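Local coordinates for protein diaminopimelate decarboxylase (PDB 7JPJ) that probably decarboxylates diaminopimelate to lysine with the help of pyridoxal 5'-phosphate, and forms an obligate dimer, at residues T27-Y32 and P411-D416. Numbering follows the deposited sequence.
Sequences TPLYAY and PEVLVD
Strands 29-32 and 412-415 run parallel, their axes 4.6 Å apart at closest and 24° from parallel, pairing Y30 with E412, A31 with V413 and Y32 with L414 through four backbone hydrogen bonds: Y30 N to P411 O, V413 N to Y30 O, Y32 N to V413 O and V415 N to Y32 O. A proline suits the end of this pairing because no N-H is needed from it: P411 CD lies 3.3 Å from P28 O, which bonds R427 instead.

Y30, Y32, E412 and L414 share one face. E412 lies alongside both tyrosines, its CG 3.8 Å from Y30 CB and, in the plane of the Y32 ring, 3.6 Å from the edge atom CE1. Y32 has CG beside the backbone N (chi1 -56°), which sends the ring back toward E412. Its OH donates to E412 OE2 over 3.0 Å, meeting the anti side 31° out of the carboxylate plane. S397 also bonds this oxygen and N64 takes OE1, so the buried carboxylate is well satisfied; Y30 OH goes to the D318 carbonyl.

On the other face, small A31 and branched V413 give a compact apolar surface, with L29 CD1 3.9 Å from V413 CG2. Helix 14-24 covers this side, A24 touching L29, P411 and V413. Flanked by antiparallel strands 289-300 and 421-423, the pair joins N-terminal strand 29-33 to late strands in the mixed beta domain that accompanies the barrel in fold-type III PLP decarboxylases.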
# COMPACT_ATOMS: atom_id res chain seq x y z
N THR A 27 13.32 17.02 0.78
CA THR A 27 12.18 16.34 0.18
C THR A 27 12.37 14.83 0.22
O THR A 27 13.50 14.34 0.29
CB THR A 27 12.00 16.81 -1.27
OG1 THR A 27 13.28 16.99 -1.89
CG2 THR A 27 11.22 18.13 -1.31
N PRO A 28 11.28 14.05 0.19
CA PRO A 28 9.87 14.46 0.15
C PRO A 28 9.29 14.78 1.52
O PRO A 28 9.93 14.48 2.53
CB PRO A 28 9.18 13.24 -0.46
CG PRO A 28 10.00 12.10 0.01
CD PRO A 28 11.42 12.59 0.08
N LEU A 29 8.10 15.36 1.56
CA LEU A 29 7.44 15.68 2.82
C LEU A 29 5.95 15.88 2.57
O LEU A 29 5.52 16.13 1.45
CB LEU A 29 8.05 16.93 3.47
CG LEU A 29 7.98 18.22 2.66
CD1 LEU A 29 6.87 19.15 3.16
CD2 LEU A 29 9.32 18.93 2.67
N TYR A 30 5.18 15.74 3.64
CA TYR A 30 3.76 16.07 3.64
C TYR A 30 3.58 17.45 4.24
O TYR A 30 4.13 17.75 5.30
CB TYR A 30 2.94 15.05 4.44
CG TYR A 30 3.00 13.61 3.96
CD1 TYR A 30 2.20 13.18 2.92
CD2 TYR A 30 3.83 12.69 4.58
CE1 TYR A 30 2.24 11.86 2.48
CE2 TYR A 30 3.88 11.37 4.15
CZ TYR A 30 3.08 10.96 3.11
OH TYR A 30 3.12 9.66 2.69
N ALA A 31 2.79 18.29 3.57
CA ALA A 31 2.48 19.63 4.04
C ALA A 31 0.99 19.73 4.31
O ALA A 31 0.17 19.40 3.43
CB ALA A 31 2.91 20.69 3.02
N TYR A 32 0.63 20.17 5.51
CA TYR A 32 -0.76 20.40 5.89
C TYR A 32 -0.94 21.88 6.22
O TYR A 32 -0.08 22.50 6.84
CB TYR A 32 -1.17 19.54 7.09
CG TYR A 32 -0.97 18.05 6.89
CD1 TYR A 32 0.23 17.44 7.22
CD2 TYR A 32 -1.98 17.26 6.36
CE1 TYR A 32 0.42 16.08 7.04
CE2 TYR A 32 -1.80 15.90 6.17
CZ TYR A 32 -0.60 15.31 6.51
OH TYR A 32 -0.40 13.96 6.33
N PRO A 411 8.64 13.02 6.38
CA PRO A 411 8.20 13.87 7.49
C PRO A 411 6.89 14.57 7.18
O PRO A 411 6.38 14.53 6.06
CB PRO A 411 9.35 14.88 7.64
CG PRO A 411 9.97 14.94 6.29
CD PRO A 411 9.85 13.55 5.73
N GLU A 412 6.35 15.24 8.20
CA GLU A 412 5.11 15.99 8.07
C GLU A 412 5.33 17.41 8.58
O GLU A 412 5.97 17.62 9.61
CB GLU A 412 3.96 15.33 8.84
CG GLU A 412 3.32 14.17 8.11
CD GLU A 412 2.37 13.37 9.00
OE1 GLU A 412 2.63 13.30 10.22
OE2 GLU A 412 1.38 12.82 8.48
N VAL A 413 4.79 18.38 7.85
CA VAL A 413 4.94 19.80 8.17
C VAL A 413 3.56 20.42 8.28
O VAL A 413 2.64 20.05 7.55
CB VAL A 413 5.80 20.52 7.10
CG1 VAL A 413 5.91 22.01 7.40
CG2 VAL A 413 7.17 19.89 7.01
N LEU A 414 3.42 21.36 9.21
CA LEU A 414 2.20 22.14 9.39
C LEU A 414 2.48 23.60 9.06
O LEU A 414 3.45 24.18 9.57
CB LEU A 414 1.68 22.01 10.83
CG LEU A 414 0.25 22.47 11.11
CD1 LEU A 414 -0.75 21.57 10.39
CD2 LEU A 414 -0.02 22.48 12.61
N VAL A 415 1.65 24.19 8.20
CA VAL A 415 1.80 25.57 7.77
C VAL A 415 0.72 26.40 8.45
O VAL A 415 -0.47 26.25 8.14
CB VAL A 415 1.73 25.70 6.24
CG1 VAL A 415 2.30 27.04 5.81
CG2 VAL A 415 2.49 24.56 5.58
N ASP A 416 1.12 27.28 9.36
CA ASP A 416 0.17 28.03 10.16
C ASP A 416 -0.50 29.12 9.32
O ASP A 416 -0.16 29.36 8.16
CB ASP A 416 0.85 28.64 11.39
CG ASP A 416 2.02 29.56 11.05
OD1 ASP A 416 2.16 29.97 9.88
OD2 ASP A 416 2.81 29.87 11.97